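PDB 4MRU: SusD homolog from Bacteroides thetaiotaomicron, which probably binds mucin O-glycans at the cell surface as a SusD-like outer-membrane lipoprotein with a helical, TPR-like fold. Local coordinates for residues 47-58 against 420-431; 259-269 against 290-298. All coordinates share one frame; numbering follows the deposited sequence.

Contact 1 of 2, residues 47-58 against 420-431. With EDO (1,2-ethanediol), chain F.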
loop_
_atom_site.group_PDB
_atom_site.type_symbol
_atom_site.label_atom_id
_atom_site.label_comp_id
_atom_site.label_asym_id
_atom_site.label_seq_id
_atom_site.Cartn_x
_atom_site.Cartn_y
_atom_site.Cartn_z
ATOM N N GLU A 47 -8.175 -1.310 -4.552
ATOM C CA GLU A 47 -7.077 -0.461 -4.976
ATOM C C GLU A 47 -7.478 0.914 -5.505
ATOM O O GLU A 47 -6.854 1.915 -5.159
ATOM C CB GLU A 47 -6.306 -1.177 -6.076
ATOM C CG GLU A 47 -5.648 -2.436 -5.601
ATOM C CD GLU A 47 -4.485 -2.161 -4.684
ATOM O OE1 GLU A 47 -3.674 -1.220 -4.952
ATOM O OE2 GLU A 47 -4.343 -2.915 -3.716
ATOM N N ALA A 48 -8.454 0.970 -6.401
ATOM C CA ALA A 48 -8.775 2.225 -7.065
ATOM C C ALA A 48 -9.571 3.154 -6.124
ATOM O O ALA A 48 -9.178 4.279 -5.848
ATOM C CB ALA A 48 -9.539 1.963 -8.367
HETATM N N MSE A 49 -10.631 2.612 -5.577
HETATM C CA MSE A 49 -11.490 3.367 -4.637
HETATM C C MSE A 49 -10.855 3.488 -3.268
HETATM O O MSE A 49 -10.728 4.598 -2.737
HETATM C CB MSE A 49 -12.812 2.661 -4.548
HETATM C CG MSE A 49 -13.654 2.777 -5.790
HETATM SE SE MSE A 49 -15.317 1.844 -5.312
HETATM C CE MSE A 49 -16.082 1.490 -7.101
ATOM N N CYS A 50 -10.520 2.371 -2.633
ATOM C CA CYS A 50 -10.028 2.435 -1.227
ATOM C C CYS A 50 -8.565 2.979 -1.085
ATOM O O CYS A 50 -8.361 4.114 -0.624
ATOM C CB CYS A 50 -10.201 1.067 -0.575
ATOM S SG CYS A 50 -9.645 1.002 1.163
ATOM N N GLY A 51 -7.559 2.207 -1.544
ATOM C CA GLY A 51 -6.185 2.651 -1.503
ATOM C C GLY A 51 -6.019 3.982 -2.221
ATOM O O GLY A 51 -5.346 4.887 -1.743
ATOM N N GLY A 52 -6.646 4.095 -3.386
ATOM C CA GLY A 52 -6.512 5.287 -4.205
ATOM C C GLY A 52 -6.976 6.550 -3.522
ATOM O O GLY A 52 -6.257 7.566 -3.514
ATOM N N SER A 53 -8.163 6.515 -2.945
ATOM C CA SER A 53 -8.693 7.689 -2.283
ATOM C C SER A 53 -7.927 8.015 -0.989
ATOM O O SER A 53 -7.662 9.175 -0.688
ATOM C CB SER A 53 -10.204 7.528 -1.948
ATOM O OG SER A 53 -10.957 7.336 -3.125
ATOM N N TYR A 54 -7.585 7.008 -0.210
ATOM C CA TYR A 54 -7.047 7.295 1.110
ATOM C C TYR A 54 -5.531 7.585 1.076
ATOM O O TYR A 54 -4.981 8.039 2.058
ATOM C CB TYR A 54 -7.397 6.152 2.042
ATOM C CG TYR A 54 -8.911 5.880 2.137
ATOM C CD1 TYR A 54 -9.840 6.899 1.900
ATOM C CD2 TYR A 54 -9.399 4.648 2.533
ATOM C CE1 TYR A 54 -11.205 6.669 1.998
ATOM C CE2 TYR A 54 -10.766 4.410 2.655
ATOM C CZ TYR A 54 -11.667 5.422 2.387
ATOM O OH TYR A 54 -13.007 5.220 2.479
ATOM N N ALA A 55 -4.864 7.281 -0.040
ATOM C CA ALA A 55 -3.460 7.610 -0.208
ATOM C C ALA A 55 -3.293 8.949 -0.944
ATOM O O ALA A 55 -2.170 9.383 -1.203
ATOM C CB ALA A 55 -2.744 6.496 -0.972
ATOM N N GLY A 56 -4.385 9.582 -1.341
ATOM C CA GLY A 56 -4.257 10.818 -2.133
ATOM C C GLY A 56 -3.788 10.592 -3.545
ATOM O O GLY A 56 -3.240 11.510 -4.194
ATOM N N TYR A 57 -4.050 9.392 -4.087
ATOM C CA TYR A 57 -3.558 9.031 -5.422
ATOM C C TYR A 57 -4.603 9.178 -6.528
ATOM O O TYR A 57 -4.262 9.609 -7.640
ATOM C CB TYR A 57 -3.091 7.597 -5.470
ATOM C CG TYR A 57 -1.787 7.234 -4.794
ATOM C CD1 TYR A 57 -0.823 8.183 -4.443
ATOM C CD2 TYR A 57 -1.473 5.900 -4.595
ATOM C CE1 TYR A 57 0.388 7.782 -3.883
ATOM C CE2 TYR A 57 -0.282 5.509 -4.019
ATOM C CZ TYR A 57 0.635 6.440 -3.650
ATOM O OH TYR A 57 1.800 6.027 -3.101
ATOM N N PHE A 58 -5.851 8.819 -6.239
ATOM C CA PHE A 58 -6.917 8.772 -7.241
ATOM C C PHE A 58 -8.231 9.213 -6.668
ATOM O O PHE A 58 -8.527 9.004 -5.491
ATOM C CB PHE A 58 -7.191 7.371 -7.781
ATOM C CG PHE A 58 -5.998 6.672 -8.307
ATOM C CD1 PHE A 58 -5.297 7.198 -9.356
ATOM C CD2 PHE A 58 -5.564 5.520 -7.714
ATOM C CE1 PHE A 58 -4.178 6.574 -9.825
ATOM C CE2 PHE A 58 -4.416 4.899 -8.171
ATOM C CZ PHE A 58 -3.724 5.435 -9.215
ATOM N N TRP A 420 6.207 7.711 -0.469
ATOM C CA TRP A 420 4.823 7.797 -1.043
ATOM C C TRP A 420 4.798 8.098 -2.534
ATOM O O TRP A 420 4.010 7.476 -3.289
ATOM C CB TRP A 420 4.048 8.842 -0.268
ATOM C CG TRP A 420 2.753 9.288 -0.749
ATOM C CD1 TRP A 420 1.570 8.667 -0.604
ATOM C CD2 TRP A 420 2.473 10.560 -1.324
ATOM N NE1 TRP A 420 0.554 9.456 -1.073
ATOM C CE2 TRP A 420 1.079 10.628 -1.520
ATOM C CE3 TRP A 420 3.267 11.663 -1.672
ATOM C CZ2 TRP A 420 0.471 11.721 -2.078
ATOM C CZ3 TRP A 420 2.653 12.778 -2.187
ATOM C CH2 TRP A 420 1.269 12.807 -2.389
ATOM N N ILE A 421 5.635 9.036 -2.972
ATOM C CA ILE A 421 5.818 9.270 -4.384
ATOM C C ILE A 421 6.355 7.988 -5.089
ATOM O O ILE A 421 5.851 7.558 -6.141
ATOM C CB ILE A 421 6.763 10.446 -4.638
ATOM C CG1 ILE A 421 6.121 11.759 -4.152
ATOM C CG2 ILE A 421 7.124 10.491 -6.120
ATOM C CD1 ILE A 421 7.059 12.951 -4.226
ATOM N N ALA A 422 7.393 7.390 -4.508
ATOM C CA ALA A 422 7.996 6.182 -5.081
ATOM C C ALA A 422 7.096 4.931 -5.084
ATOM O O ALA A 422 7.272 4.025 -5.868
ATOM C CB ALA A 422 9.296 5.863 -4.350
ATOM N N LEU A 423 6.138 4.900 -4.174
ATOM C CA LEU A 423 5.209 3.790 -4.050
ATOM C C LEU A 423 4.062 3.797 -5.063
ATOM O O LEU A 423 3.353 2.809 -5.215
ATOM C CB LEU A 423 4.592 3.823 -2.623
ATOM C CG LEU A 423 5.338 3.071 -1.537
ATOM C CD1 LEU A 423 4.801 3.491 -0.161
ATOM C CD2 LEU A 423 5.223 1.552 -1.731
ATOM N N PHE A 424 3.809 4.945 -5.690
ATOM C CA PHE A 424 2.635 5.086 -6.544
ATOM C C PHE A 424 2.638 3.928 -7.536
ATOM O O PHE A 424 3.658 3.684 -8.128
ATOM C CB PHE A 424 2.701 6.439 -7.236
ATOM C CG PHE A 424 1.610 6.682 -8.234
ATOM C CD1 PHE A 424 0.371 7.166 -7.827
ATOM C CD2 PHE A 424 1.825 6.487 -9.571
ATOM C CE1 PHE A 424 -0.635 7.433 -8.755
ATOM C CE2 PHE A 424 0.799 6.732 -10.514
ATOM C CZ PHE A 424 -0.417 7.209 -10.086
ATOM N N PRO A 425 1.499 3.245 -7.761
ATOM C CA PRO A 425 0.109 3.427 -7.271
ATOM C C PRO A 425 -0.327 2.449 -6.158
ATOM O O PRO A 425 -1.499 2.056 -6.091
ATOM C CB PRO A 425 -0.709 3.149 -8.545
ATOM C CG PRO A 425 0.070 1.971 -9.149
ATOM C CD PRO A 425 1.544 2.262 -8.852
ATOM N N ASN A 426 0.600 2.069 -5.276
ATOM C CA ASN A 426 0.345 1.139 -4.165
ATOM C C ASN A 426 -0.353 1.890 -2.971
ATOM O O ASN A 426 0.276 2.240 -1.956
ATOM C CB ASN A 426 1.649 0.515 -3.728
ATOM C CG ASN A 426 1.480 -0.669 -2.768
ATOM O OD1 ASN A 426 0.430 -0.897 -2.180
ATOM N ND2 ASN A 426 2.542 -1.412 -2.612
ATOM N N GLY A 427 -1.646 2.138 -3.126
ATOM C CA GLY A 427 -2.390 3.007 -2.212
ATOM C C GLY A 427 -2.590 2.385 -0.857
ATOM O O GLY A 427 -2.664 3.089 0.144
ATOM N N ILE A 428 -2.714 1.050 -0.797
ATOM C CA ILE A 428 -2.970 0.422 0.501
ATOM C C ILE A 428 -1.717 0.628 1.367
ATOM O O ILE A 428 -1.800 1.062 2.521
ATOM C CB ILE A 428 -3.366 -1.057 0.417
ATOM C CG1 ILE A 428 -4.720 -1.231 -0.307
ATOM C CG2 ILE A 428 -3.457 -1.679 1.821
ATOM C CD1 ILE A 428 -5.943 -0.602 0.365
ATOM N N GLU A 429 -0.537 0.401 0.814
ATOM C CA GLU A 429 0.680 0.620 1.609
ATOM C C GLU A 429 0.865 2.085 2.004
ATOM O O GLU A 429 1.208 2.359 3.155
ATOM C CB GLU A 429 1.916 0.154 0.869
ATOM C CG GLU A 429 3.227 0.386 1.627
ATOM C CD GLU A 429 3.309 -0.382 2.954
ATOM O OE1 GLU A 429 2.522 -1.319 3.215
ATOM O OE2 GLU A 429 4.148 -0.023 3.782
ATOM N N SER A 430 0.630 3.018 1.073
ATOM C CA SER A 430 0.748 4.443 1.345
ATOM C C SER A 430 -0.296 4.913 2.355
ATOM O O SER A 430 -0.039 5.753 3.212
ATOM C CB SER A 430 0.637 5.227 0.047
ATOM O OG SER A 430 1.827 5.115 -0.698
ATOM N N TRP A 431 -1.480 4.327 2.293
ATOM C CA TRP A 431 -2.505 4.650 3.288
ATOM C C TRP A 431 -2.052 4.210 4.684
ATOM O O TRP A 431 -2.219 4.970 5.653
ATOM C CB TRP A 431 -3.833 4.025 2.893
ATOM C CG TRP A 431 -4.946 4.236 3.874
ATOM C CD1 TRP A 431 -5.152 5.319 4.652
ATOM C CD2 TRP A 431 -6.027 3.334 4.144
ATOM N NE1 TRP A 431 -6.286 5.161 5.419
ATOM C CE2 TRP A 431 -6.853 3.959 5.123
ATOM C CE3 TRP A 431 -6.379 2.068 3.663
ATOM C CZ2 TRP A 431 -8.011 3.364 5.624
ATOM C CZ3 TRP A 431 -7.528 1.462 4.169
ATOM C CH2 TRP A 431 -8.340 2.123 5.133
HETATM C C1 EDO F . 2.638 -6.250 -1.055
HETATM O O1 EDO F . 1.756 -5.620 -0.120
HETATM C C2 EDO F . 2.489 -5.412 -2.278
HETATM O O2 EDO F . 2.977 -4.146 -1.872
HETATM O O HOH W 1 -2.121 -1.227 -2.847
HETATM O O HOH W 2 -2.707 -0.196 -7.327
HETATM O O HOH W 3 -4.148 1.180 -4.143
#
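Tyr57 reaches across to residues 420-431 and ends in a chain of two short bonds: its OH accepts from Ser430 OG (2.6 Å) and donates to Trp420 O (2.6 Å), meeting that carbonyl in its plane, on a lone pair. The ring is sandwiched, with Ala55 CB over the centre of one face and Phe424 CD1 over the centre of the other; the Phe424 pair is edge-to-face, planes at 80°. CG of Phe424 lies anti to its own backbone N (chi1 175°), which carries the ring back past Tyr57 in the opposite direction, its CD1 edge toward the tyrosine face. Trp420 NE1 donates to Ala55 O at 2.7 Å, nearly in the indole plane. At the far end Tyr54 CB sits 3.5 Å from the centroid of the Trp431 five-membered ring, straight over its face, a CH-pi contact. Between these groups Gly51 and Gly427 bring their CA atoms to 3.9 Å, and a side chain on either would clash with the opposite backbone. Helices 47-54 and 427-431 can therefore run close, at 33°. Gly56, with positive phi, ends the first helix in a Schellman motif and turns the chain toward Tyr57. Glu47, salt-bridged to Arg120, has OE1 linked through a water to Gly427 N at the start of the second helix. A phenylalanine in place of Tyr57 would probably leave Ser430 OG and Trp420 O without their shared mate. Within the aromatic cluster of Tyr57, Phe58, Trp420 and Phe424, the buried tyrosine hydroxyl and indole N-H are thus both paired across the contact.

Contact 2 of 2, residues 259-269 against 290-298. With EDO (1,2-ethanediol), chain M; EDO (1,2-ethanediol), chain I; EDO (1,2-ethanediol), chain K.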
loop_
_atom_site.group_PDB
_atom_site.type_symbol
_atom_site.label_atom_id
_atom_site.label_comp_id
_atom_site.label_asym_id
_atom_site.label_seq_id
_atom_site.Cartn_x
_atom_site.Cartn_y
_atom_site.Cartn_z
ATOM N N ARG A 259 -9.325 9.124 -11.961
ATOM C CA ARG A 259 -8.249 9.978 -12.415
ATOM C C ARG A 259 -7.367 10.306 -11.218
ATOM O O ARG A 259 -7.694 10.024 -10.071
ATOM C CB ARG A 259 -8.776 11.254 -13.102
ATOM C CG ARG A 259 -9.502 11.057 -14.428
ATOM C CD ARG A 259 -8.481 10.644 -15.443
ATOM N NE ARG A 259 -8.933 10.304 -16.799
ATOM C CZ ARG A 259 -9.017 9.069 -17.301
ATOM N NH1 ARG A 259 -8.860 7.986 -16.545
ATOM N NH2 ARG A 259 -9.280 8.921 -18.584
ATOM N N VAL A 260 -6.246 10.914 -11.511
ATOM C CA VAL A 260 -5.266 11.209 -10.508
ATOM C C VAL A 260 -5.756 12.286 -9.546
ATOM O O VAL A 260 -6.396 13.261 -9.934
ATOM C CB VAL A 260 -3.926 11.631 -11.181
ATOM C CG1 VAL A 260 -2.887 11.952 -10.129
ATOM C CG2 VAL A 260 -3.432 10.527 -12.075
ATOM N N GLY A 261 -5.411 12.092 -8.272
ATOM C CA GLY A 261 -5.806 12.965 -7.209
ATOM C C GLY A 261 -4.962 14.223 -7.070
ATOM O O GLY A 261 -3.812 14.293 -7.543
ATOM N N ALA A 262 -5.544 15.220 -6.398
ATOM C CA ALA A 262 -4.923 16.511 -6.254
ATOM C C ALA A 262 -3.620 16.423 -5.464
ATOM O O ALA A 262 -2.663 17.152 -5.749
ATOM C CB ALA A 262 -5.863 17.464 -5.558
ATOM N N ASP A 263 -3.599 15.558 -4.455
ATOM C CA ASP A 263 -2.484 15.569 -3.503
ATOM C C ASP A 263 -1.186 15.229 -4.179
ATOM O O ASP A 263 -0.213 15.987 -4.097
ATOM C CB ASP A 263 -2.734 14.597 -2.353
ATOM C CG ASP A 263 -4.044 14.863 -1.652
ATOM O OD1 ASP A 263 -5.105 14.370 -2.121
ATOM O OD2 ASP A 263 -3.979 15.578 -0.644
ATOM N N ILE A 264 -1.145 14.105 -4.871
ATOM C CA ILE A 264 0.112 13.683 -5.493
ATOM C C ILE A 264 0.571 14.688 -6.571
ATOM O O ILE A 264 1.768 14.961 -6.709
ATOM C CB ILE A 264 0.050 12.256 -6.036
ATOM C CG1 ILE A 264 1.479 11.812 -6.424
ATOM C CG2 ILE A 264 -0.935 12.146 -7.210
ATOM C CD1 ILE A 264 1.659 10.336 -6.512
ATOM N N ILE A 265 -0.370 15.308 -7.268
ATOM C CA ILE A 265 -0.023 16.377 -8.205
ATOM C C ILE A 265 0.516 17.659 -7.526
ATOM O O ILE A 265 1.451 18.282 -8.045
ATOM C CB ILE A 265 -1.226 16.720 -9.102
ATOM C CG1 ILE A 265 -1.643 15.506 -9.909
ATOM C CG2 ILE A 265 -0.891 17.868 -10.041
ATOM C CD1 ILE A 265 -0.664 15.094 -10.977
ATOM N N CYS A 266 -0.055 18.061 -6.389
ATOM C CA CYS A 266 0.444 19.215 -5.657
ATOM C C CYS A 266 1.901 19.057 -5.259
ATOM O O CYS A 266 2.713 19.972 -5.441
ATOM C CB CYS A 266 -0.357 19.455 -4.368
ATOM S SG CYS A 266 -1.973 20.169 -4.669
ATOM N N TYR A 267 2.243 17.897 -4.702
ATOM C CA TYR A 267 3.605 17.651 -4.338
ATOM C C TYR A 267 4.518 17.586 -5.588
ATOM O O TYR A 267 5.519 18.255 -5.628
ATOM C CB TYR A 267 3.758 16.348 -3.570
ATOM C CG TYR A 267 3.330 16.401 -2.131
ATOM C CD1 TYR A 267 1.985 16.308 -1.763
ATOM C CD2 TYR A 267 4.287 16.542 -1.108
ATOM C CE1 TYR A 267 1.604 16.318 -0.445
ATOM C CE2 TYR A 267 3.899 16.585 0.211
ATOM C CZ TYR A 267 2.580 16.484 0.546
ATOM O OH TYR A 267 2.263 16.497 1.877
HETATM N N MSE A 268 4.152 16.777 -6.582
HETATM C CA MSE A 268 5.072 16.488 -7.710
HETATM C C MSE A 268 5.164 17.678 -8.662
HETATM O O MSE A 268 6.244 17.899 -9.240
HETATM C CB MSE A 268 4.672 15.217 -8.442
HETATM C CG MSE A 268 5.045 13.989 -7.632
HETATM SE SE MSE A 268 4.468 12.335 -8.508
HETATM C CE MSE A 268 6.110 12.033 -9.647
ATOM N N ASN A 269 4.107 18.458 -8.847
ATOM C CA ASN A 269 4.241 19.744 -9.577
ATOM C C ASN A 269 5.063 20.775 -8.785
ATOM O O ASN A 269 5.867 21.491 -9.356
ATOM C CB ASN A 269 2.902 20.370 -9.946
ATOM C CG ASN A 269 2.254 19.719 -11.150
ATOM O OD1 ASN A 269 2.829 18.857 -11.844
ATOM N ND2 ASN A 269 1.061 20.143 -11.422
ATOM N N GLY A 290 -0.575 20.185 -19.161
ATOM C CA GLY A 290 0.244 19.730 -18.054
ATOM C C GLY A 290 -0.404 18.649 -17.236
ATOM O O GLY A 290 -1.254 17.912 -17.736
ATOM N N TYR A 291 -0.026 18.589 -15.945
ATOM C CA TYR A 291 -0.493 17.570 -15.040
ATOM C C TYR A 291 -1.507 18.197 -14.074
ATOM O O TYR A 291 -1.221 19.214 -13.465
ATOM C CB TYR A 291 0.673 17.008 -14.283
ATOM C CG TYR A 291 1.724 16.449 -15.231
ATOM C CD1 TYR A 291 1.515 15.239 -15.860
ATOM C CD2 TYR A 291 2.907 17.121 -15.465
ATOM C CE1 TYR A 291 2.456 14.714 -16.742
ATOM C CE2 TYR A 291 3.876 16.615 -16.355
ATOM C CZ TYR A 291 3.643 15.419 -16.987
ATOM O OH TYR A 291 4.577 14.873 -17.820
ATOM N N TYR A 292 -2.689 17.606 -14.002
ATOM C CA TYR A 292 -3.802 18.131 -13.209
ATOM C C TYR A 292 -4.432 17.012 -12.393
ATOM O O TYR A 292 -4.597 15.874 -12.877
ATOM C CB TYR A 292 -4.847 18.741 -14.123
ATOM C CG TYR A 292 -4.390 19.932 -14.915
ATOM C CD1 TYR A 292 -3.823 19.764 -16.170
ATOM C CD2 TYR A 292 -4.524 21.241 -14.421
ATOM C CE1 TYR A 292 -3.387 20.839 -16.903
ATOM C CE2 TYR A 292 -4.120 22.347 -15.189
ATOM C CZ TYR A 292 -3.566 22.135 -16.430
ATOM O OH TYR A 292 -3.083 23.170 -17.218
ATOM N N GLY A 293 -4.783 17.340 -11.159
ATOM C CA GLY A 293 -5.351 16.386 -10.229
ATOM C C GLY A 293 -6.716 16.811 -9.782
ATOM O O GLY A 293 -7.016 18.005 -9.784
HETATM N N MSE A 294 -7.539 15.812 -9.447
HETATM C CA MSE A 294 -8.901 16.022 -8.990
HETATM C C MSE A 294 -8.940 16.000 -7.471
HETATM O O MSE A 294 -8.318 15.158 -6.830
HETATM C CB MSE A 294 -9.772 14.900 -9.581
HETATM C CG MSE A 294 -11.264 14.992 -9.265
HETATM SE SE MSE A 294 -12.093 13.173 -9.237
HETATM C CE MSE A 294 -11.323 12.477 -10.883
ATOM N N ARG A 295 -9.693 16.908 -6.887
ATOM C CA ARG A 295 -9.869 16.917 -5.436
ATOM C C ARG A 295 -10.527 15.621 -5.002
ATOM O O ARG A 295 -11.532 15.230 -5.548
ATOM C CB ARG A 295 -10.695 18.105 -4.976
ATOM C CG ARG A 295 -10.767 18.308 -3.456
ATOM C CD ARG A 295 -9.466 18.873 -2.876
ATOM N NE ARG A 295 -9.627 19.026 -1.470
ATOM C CZ ARG A 295 -10.109 20.112 -0.889
ATOM N NH1 ARG A 295 -10.438 21.215 -1.608
ATOM N NH2 ARG A 295 -10.268 20.107 0.420
ATOM N N ILE A 296 -9.963 14.968 -4.001
ATOM C CA ILE A 296 -10.553 13.726 -3.474
ATOM C C ILE A 296 -11.554 14.017 -2.357
ATOM O O ILE A 296 -11.246 14.759 -1.447
ATOM C CB ILE A 296 -9.462 12.769 -2.960
ATOM C CG1 ILE A 296 -8.594 12.350 -4.135
ATOM C CG2 ILE A 296 -10.069 11.551 -2.257
ATOM C CD1 ILE A 296 -7.317 11.677 -3.737
ATOM N N GLY A 297 -12.729 13.409 -2.460
ATOM C CA GLY A 297 -13.814 13.618 -1.494
ATOM C C GLY A 297 -14.769 14.770 -1.785
ATOM O O GLY A 297 -14.939 15.682 -0.968
ATOM N N ILE A 298 -15.417 14.686 -2.938
ATOM C CA ILE A 298 -16.268 15.697 -3.447
ATOM C C ILE A 298 -17.498 15.054 -4.093
ATOM O O ILE A 298 -17.478 13.873 -4.339
ATOM C CB ILE A 298 -15.558 16.500 -4.541
ATOM C CG1 ILE A 298 -15.148 15.590 -5.696
ATOM C CG2 ILE A 298 -14.345 17.252 -3.960
ATOM C CD1 ILE A 298 -14.699 16.313 -6.948
HETATM C C1 EDO M . 2.082 21.890 -14.546
HETATM O O1 EDO M . 1.685 20.711 -15.237
HETATM C C2 EDO M . 1.152 22.992 -15.003
HETATM O O2 EDO M . -0.145 22.472 -14.732
HETATM C C1 EDO I . -0.421 21.934 -8.457
HETATM O O1 EDO I . 0.003 22.424 -9.743
HETATM C C2 EDO I . -1.925 21.667 -8.429
HETATM O O2 EDO I . -2.759 22.828 -8.731
HETATM C C1 EDO K . -14.180 23.350 -0.119
HETATM O O1 EDO K . -13.565 23.527 1.198
HETATM C C2 EDO K . -13.332 23.754 -1.350
HETATM O O2 EDO K . -11.892 23.825 -1.122
HETATM O O HOH W 4 -7.515 15.740 -2.799
#
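A single beta bridge, Gly261 with Met294, fastens the extended loop 290-298 to the junction where strand 258-260 gives way to helix 262-270. Met294 N donates to Val260 O at 2.8 Å, nearly straight at 169°, while Met294 O receives a weak bond from Ala262 N in the first turn of the helix, just past the N-cap residue Gly261. Gly293 fits where a side chain would strike Gly261 O and Ala262 CA; its own CA rests 3.8 Å from Ile265 CG1. That isoleucine lays CG2 near Tyr291 O and CD1 against Tyr291 CB, its side chain crossing the tyrosine at about a right angle. One turn further on, Asn269 ND2 donates to the same Tyr291 O at 3.2 Å, the acceptor lying in the amide plane but the donor standing 36° out of the carbonyl plane. Asn269 OD1 accepts from Arg276, which fixes which end of the amide faces the loop. ND2 also donates to an ethanediol, probably from the crystallisation liquor. Beyond the bridge, with CG1 anti to the carbonyl carbon (chi1 -64°), Ile296 extends CD1 over the strand-helix junction, 4.0 Å from Gly261 CA and against Asp263 OD1. The carboxylate divides its oxygens: OD2 accepts from Leu443 N, whereas OD1 accepts a hydrogen bond from a water, 2.9 Å away, that in turn accepts from Ile296 N.

From the N terminus, helix 40-54 and the residues after it come first; residues 420-431 return to them only 362 residues later, so contact 1 closes a very long loop. Contact 2 falls entirely within that span and closes a short one, joining 259-269 to 290-298 across 20 intervening residues. The two do not cross. They meet directly, with centres about 12 Å apart: Tyr57 O and Gly261 N are probably hydrogen-bonded at 2.8 Å, just beyond the end of the antiparallel pair 58-60 and 258-260, and Trp420 packs on Ile264 of helix 262-270. Early helix, middle strand-helix junction and late helix pair are thereby tied together.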